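Local coordinates for glucose 1-dehydrogenase (Haloferax mediterranei, PDB 2B5W), which catalyses the zinc-dependent oxidation of D-glucose to gluconolactone with NAD(P)+ as electron acceptor, preferring NADP+, and works as a homodimer, at residues A[75-89]-A[128-140]. The protein carries 1 engineered substitution. Numbering follows the deposited sequence.
Sequences TELEEGDIVVPTVRR and FTSPEKYLVRIPR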
loop_
_atom_site.group_PDB
_atom_site.type_symbol
_atom_site.label_atom_id
_atom_site.label_comp_id
_atom_site.label_asym_id
_atom_site.label_seq_id
_atom_site.Cartn_x
_atom_site.Cartn_y
_atom_site.Cartn_z
ATOM N N THR A 75 -30.944 17.246 19.158
ATOM C CA THR A 75 -29.691 17.485 18.468
ATOM C C THR A 75 -29.473 18.975 18.219
ATOM O O THR A 75 -30.381 19.783 18.404
ATOM C CB THR A 75 -29.658 16.755 17.104
ATOM O OG1 THR A 75 -30.537 17.393 16.172
ATOM C CG2 THR A 75 -30.160 15.296 17.248
ATOM N N GLU A 76 -28.282 19.303 17.735
ATOM C CA GLU A 76 -27.950 20.671 17.321
ATOM C C GLU A 76 -28.250 20.960 15.860
ATOM O O GLU A 76 -27.969 22.044 15.365
ATOM C CB GLU A 76 -26.487 20.944 17.580
ATOM C CG GLU A 76 -26.173 21.011 19.064
ATOM C CD GLU A 76 -24.713 21.251 19.310
ATOM O OE1 GLU A 76 -23.935 20.287 19.173
ATOM O OE2 GLU A 76 -24.349 22.403 19.620
ATOM N N LEU A 77 -28.820 19.992 15.160
ATOM C CA LEU A 77 -29.335 20.253 13.818
ATOM C C LEU A 77 -30.569 21.120 13.888
ATOM O O LEU A 77 -31.168 21.311 14.962
ATOM C CB LEU A 77 -29.660 18.916 13.130
ATOM C CG LEU A 77 -28.483 18.010 12.885
ATOM C CD1 LEU A 77 -28.962 16.642 12.392
ATOM C CD2 LEU A 77 -27.542 18.627 11.862
ATOM N N GLU A 78 -30.941 21.673 12.745
ATOM C CA GLU A 78 -32.100 22.532 12.599
ATOM C C GLU A 78 -33.102 21.987 11.593
ATOM O O GLU A 78 -32.741 21.375 10.590
ATOM C CB GLU A 78 -31.651 23.923 12.138
ATOM C CG GLU A 78 -30.697 24.577 13.106
ATOM C CD GLU A 78 -30.326 25.994 12.704
ATOM O OE1 GLU A 78 -29.396 26.183 11.892
ATOM O OE2 GLU A 78 -30.976 26.922 13.200
ATOM N N GLU A 79 -34.370 22.238 11.880
ATOM C CA GLU A 79 -35.488 21.969 10.978
ATOM C C GLU A 79 -35.245 22.641 9.622
ATOM O O GLU A 79 -34.887 23.808 9.548
ATOM C CB GLU A 79 -36.775 22.485 11.609
ATOM C CG GLU A 79 -38.038 22.018 10.920
ATOM C CD GLU A 79 -39.272 22.147 11.804
ATOM O OE1 GLU A 79 -39.145 22.095 13.049
ATOM O OE2 GLU A 79 -40.381 22.289 11.249
ATOM N N GLY A 80 -35.390 21.860 8.557
ATOM C CA GLY A 80 -35.096 22.300 7.215
ATOM C C GLY A 80 -33.667 22.073 6.724
ATOM O O GLY A 80 -33.423 22.297 5.517
ATOM N N ASP A 81 -32.726 21.654 7.580
ATOM C CA ASP A 81 -31.352 21.356 7.169
ATOM C C ASP A 81 -31.353 20.210 6.148
ATOM O O ASP A 81 -32.125 19.249 6.283
ATOM C CB ASP A 81 -30.486 20.887 8.305
ATOM C CG ASP A 81 -30.083 21.992 9.235
ATOM O OD1 ASP A 81 -30.413 23.166 8.930
ATOM O OD2 ASP A 81 -29.435 21.735 10.278
ATOM N N ILE A 82 -30.509 20.334 5.141
ATOM C CA ILE A 82 -30.314 19.259 4.154
ATOM C C ILE A 82 -29.146 18.425 4.636
ATOM O O ILE A 82 -28.020 18.931 4.863
ATOM C CB ILE A 82 -30.030 19.819 2.725
ATOM C CG1 ILE A 82 -31.104 20.798 2.262
ATOM C CG2 ILE A 82 -29.926 18.694 1.718
ATOM C CD1 ILE A 82 -32.509 20.289 2.431
ATOM N N VAL A 83 -29.389 17.121 4.788
ATOM C CA VAL A 83 -28.413 16.204 5.327
ATOM C C VAL A 83 -28.241 14.928 4.510
ATOM O O VAL A 83 -29.187 14.471 3.860
ATOM C CB VAL A 83 -28.785 15.812 6.788
ATOM C CG1 VAL A 83 -28.680 17.016 7.721
ATOM C CG2 VAL A 83 -30.192 15.221 6.878
ATOM N N VAL A 84 -27.031 14.392 4.546
ATOM C CA VAL A 84 -26.689 13.096 4.015
ATOM C C VAL A 84 -26.208 12.227 5.173
ATOM O O VAL A 84 -25.271 12.596 5.886
ATOM C CB VAL A 84 -25.558 13.226 2.953
ATOM C CG1 VAL A 84 -25.064 11.888 2.549
ATOM C CG2 VAL A 84 -26.057 14.029 1.745
ATOM N N PRO A 85 -26.799 11.056 5.358
ATOM C CA PRO A 85 -26.337 10.146 6.418
ATOM C C PRO A 85 -25.129 9.320 5.996
ATOM O O PRO A 85 -25.039 8.855 4.837
ATOM C CB PRO A 85 -27.554 9.201 6.614
ATOM C CG PRO A 85 -28.164 9.134 5.248
ATOM C CD PRO A 85 -27.966 10.515 4.622
ATOM N N THR A 86 -24.244 9.030 6.955
ATOM C CA THR A 86 -23.229 8.015 6.730
ATOM C C THR A 86 -23.926 6.648 6.799
ATOM O O THR A 86 -25.111 6.543 7.156
ATOM C CB THR A 86 -22.097 8.067 7.752
ATOM O OG1 THR A 86 -22.655 7.754 9.042
ATOM C CG2 THR A 86 -21.487 9.449 7.850
ATOM N N VAL A 87 -23.192 5.637 6.433
ATOM C CA VAL A 87 -23.732 4.301 6.243
ATOM C C VAL A 87 -23.547 3.371 7.434
ATOM O O VAL A 87 -24.428 2.560 7.733
ATOM C CB VAL A 87 -23.105 3.688 4.987
ATOM C CG1 VAL A 87 -23.669 2.305 4.716
ATOM C CG2 VAL A 87 -23.395 4.586 3.759
ATOM N N ARG A 88 -22.420 3.478 8.156
ATOM C CA ARG A 88 -22.164 2.489 9.187
ATOM C C ARG A 88 -22.725 2.868 10.526
ATOM O O ARG A 88 -22.688 4.017 10.947
ATOM C CB ARG A 88 -20.669 2.201 9.303
ATOM C CG ARG A 88 -20.158 1.346 8.195
ATOM C CD ARG A 88 -18.709 0.930 8.277
ATOM N NE ARG A 88 -18.360 0.030 7.175
ATOM C CZ ARG A 88 -17.224 -0.647 7.104
ATOM N NH1 ARG A 88 -16.316 -0.522 8.059
ATOM N NH2 ARG A 88 -17.009 -1.492 6.100
ATOM N N ARG A 89 -23.268 1.853 11.183
ATOM C CA ARG A 89 -23.843 1.973 12.529
ATOM C C ARG A 89 -23.312 0.821 13.372
ATOM O O ARG A 89 -22.928 -0.234 12.851
ATOM C CB ARG A 89 -25.365 1.936 12.467
ATOM C CG ARG A 89 -25.967 3.071 11.664
ATOM C CD ARG A 89 -25.904 4.437 12.321
ATOM N NE ARG A 89 -26.547 5.454 11.509
ATOM C CZ ARG A 89 -25.946 6.093 10.492
ATOM N NH1 ARG A 89 -24.694 5.871 10.188
ATOM N NH2 ARG A 89 -26.623 6.964 9.796
ATOM N N PHE A 128 -36.548 8.554 7.788
ATOM C CA PHE A 128 -35.596 7.770 8.548
ATOM C C PHE A 128 -35.039 8.601 9.710
ATOM O O PHE A 128 -35.159 9.834 9.711
ATOM C CB PHE A 128 -34.468 7.202 7.652
ATOM C CG PHE A 128 -33.559 8.230 7.032
ATOM C CD1 PHE A 128 -33.846 8.772 5.780
ATOM C CD2 PHE A 128 -32.426 8.661 7.702
ATOM C CE1 PHE A 128 -32.992 9.716 5.197
ATOM C CE2 PHE A 128 -31.565 9.619 7.137
ATOM C CZ PHE A 128 -31.847 10.146 5.905
ATOM N N THR A 129 -34.461 7.912 10.684
ATOM C CA THR A 129 -33.722 8.555 11.728
ATOM C C THR A 129 -32.253 8.294 11.607
ATOM O O THR A 129 -31.823 7.332 10.988
ATOM C CB THR A 129 -34.202 8.076 13.101
ATOM O OG1 THR A 129 -34.079 6.641 13.191
ATOM C CG2 THR A 129 -35.696 8.406 13.272
ATOM N N SER A 130 -31.450 9.132 12.262
ATOM C CA SER A 130 -30.031 8.834 12.463
ATOM C C SER A 130 -29.455 9.714 13.545
ATOM O O SER A 130 -29.935 10.830 13.737
ATOM C CB SER A 130 -29.183 9.076 11.179
ATOM O OG SER A 130 -29.288 7.968 10.270
ATOM N N PRO A 131 -28.435 9.209 14.252
ATOM C CA PRO A 131 -27.679 10.047 15.184
ATOM C C PRO A 131 -27.229 11.315 14.449
ATOM O O PRO A 131 -26.803 11.253 13.287
ATOM C CB PRO A 131 -26.487 9.160 15.566
ATOM C CG PRO A 131 -27.037 7.756 15.439
ATOM C CD PRO A 131 -27.883 7.847 14.189
ATOM N N GLU A 132 -27.284 12.462 15.108
ATOM C CA GLU A 132 -26.757 13.674 14.483
ATOM C C GLU A 132 -25.293 13.561 14.087
ATOM O O GLU A 132 -24.860 14.161 13.097
ATOM C CB GLU A 132 -26.974 14.914 15.331
ATOM C CG GLU A 132 -26.259 14.867 16.663
ATOM C CD GLU A 132 -26.419 16.142 17.495
ATOM O OE1 GLU A 132 -26.455 17.236 16.905
ATOM O OE2 GLU A 132 -26.525 16.030 18.742
ATOM N N LYS A 133 -24.515 12.766 14.798
ATOM C CA LYS A 133 -23.102 12.611 14.502
ATOM C C LYS A 133 -22.845 11.913 13.165
ATOM O O LYS A 133 -21.756 12.006 12.636
ATOM C CB LYS A 133 -22.398 11.844 15.622
ATOM C CG LYS A 133 -22.815 10.403 15.767
ATOM C CD LYS A 133 -22.299 9.796 17.101
ATOM C CE LYS A 133 -20.799 9.562 17.052
ATOM N NZ LYS A 133 -20.239 8.977 18.331
ATOM N N TYR A 134 -23.861 11.219 12.651
ATOM C CA TYR A 134 -23.805 10.528 11.357
ATOM C C TYR A 134 -24.662 11.206 10.293
ATOM O O TYR A 134 -24.863 10.623 9.220
ATOM C CB TYR A 134 -24.216 9.055 11.495
ATOM C CG TYR A 134 -23.386 8.290 12.518
ATOM C CD1 TYR A 134 -22.016 8.424 12.556
ATOM C CD2 TYR A 134 -23.991 7.516 13.487
ATOM C CE1 TYR A 134 -21.255 7.759 13.494
ATOM C CE2 TYR A 134 -23.228 6.846 14.425
ATOM C CZ TYR A 134 -21.862 6.986 14.437
ATOM O OH TYR A 134 -21.056 6.347 15.399
ATOM N N LEU A 135 -25.132 12.413 10.568
ATOM C CA LEU A 135 -25.834 13.230 9.580
ATOM C C LEU A 135 -24.893 14.352 9.206
ATOM O O LEU A 135 -24.478 15.135 10.069
ATOM C CB LEU A 135 -27.155 13.794 10.119
ATOM C CG LEU A 135 -28.242 12.726 10.293
ATOM C CD1 LEU A 135 -29.443 13.209 11.048
ATOM C CD2 LEU A 135 -28.650 12.126 8.926
ATOM N N VAL A 136 -24.583 14.456 7.917
ATOM C CA VAL A 136 -23.687 15.486 7.437
ATOM C C VAL A 136 -24.492 16.556 6.723
ATOM O O VAL A 136 -25.131 16.302 5.705
ATOM C CB VAL A 136 -22.631 14.893 6.487
ATOM C CG1 VAL A 136 -21.681 16.000 6.008
ATOM C CG2 VAL A 136 -21.889 13.741 7.158
ATOM N N ARG A 137 -24.488 17.774 7.248
ATOM C CA ARG A 137 -25.139 18.864 6.563
ATOM C C ARG A 137 -24.386 19.148 5.282
ATOM O O ARG A 137 -23.150 19.122 5.246
ATOM C CB ARG A 137 -25.121 20.116 7.448
ATOM C CG ARG A 137 -26.089 19.999 8.634
ATOM C CD ARG A 137 -25.854 21.051 9.732
ATOM N NE ARG A 137 -24.658 20.696 10.460
ATOM C CZ ARG A 137 -24.193 21.330 11.536
ATOM N NH1 ARG A 137 -24.805 22.395 12.019
ATOM N NH2 ARG A 137 -23.085 20.889 12.101
ATOM N N ILE A 138 -25.152 19.401 4.223
ATOM C CA ILE A 138 -24.569 19.754 2.929
ATOM C C ILE A 138 -25.222 21.047 2.465
ATOM O O ILE A 138 -26.338 21.413 2.884
ATOM C CB ILE A 138 -24.752 18.609 1.884
ATOM C CG1 ILE A 138 -26.219 18.429 1.501
ATOM C CG2 ILE A 138 -24.149 17.321 2.373
ATOM C CD1 ILE A 138 -26.401 17.501 0.288
ATOM N N PRO A 139 -24.586 21.715 1.503
ATOM C CA PRO A 139 -25.227 22.916 0.947
ATOM C C PRO A 139 -26.642 22.664 0.417
ATOM O O PRO A 139 -26.933 21.617 -0.197
ATOM C CB PRO A 139 -24.262 23.344 -0.164
ATOM C CG PRO A 139 -22.953 22.797 0.254
ATOM C CD PRO A 139 -23.292 21.425 0.882
ATOM N N ARG A 140 -27.547 23.604 0.649
ATOM C CA ARG A 140 -28.945 23.427 0.211
ATOM C C ARG A 140 -29.070 23.103 -1.259
ATOM O O ARG A 140 -29.956 22.351 -1.691
ATOM C CB ARG A 140 -29.808 24.676 0.480
ATOM C CG ARG A 140 -29.921 25.031 1.897
ATOM C CD ARG A 140 -30.957 26.109 2.171
ATOM N NE ARG A 140 -31.555 25.924 3.492
ATOM C CZ ARG A 140 -32.548 25.080 3.764
ATOM N NH1 ARG A 140 -33.106 24.320 2.820
ATOM N NH2 ARG A 140 -32.989 25.001 5.006
#
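S130 OG is held twice: it accepts from R89 NH2 at 2.9 Å, nearly in the guanidinium plane, and donates to T129 O. The contact belongs to the GroES-like catalytic domain of the zinc alcohol dehydrogenase family, where strands 82-85 and 135-137 pair antiparallel. A bend at chi2 (-72°) turns the R89 chain back so that Y134 CB sits over one guanidinium face, toward its rim, while NH1 donates to T86 OG1 and, at 2.8 Å, to R88 O. With the guanidinium gone, as in an alanine here, S130 OG and T86 OG1 are likely to lose their arginine donors and a gap to open beside Y134 CB. V84 and V136 form the hydrogen-bonded pair, and the pairing runs on through T86 N to Y134 O and I138 N to I82 O. V84 CG2 rests against I138 CD1 on the face toward E150, a residue that binds substrate and the catalytic zinc. Across the sheet, L135 CD2 wedges between V83 CG2 and P85 CB, and its CD1 meets L77 CD1 at 3.7 Å, the two side chains crossing nearly at right angles. E132 and T75 run past each other in opposite directions, and E132 OE1 takes the E76 N-H on the syn side at 2.9 Å, 33° out of the carboxylate plane.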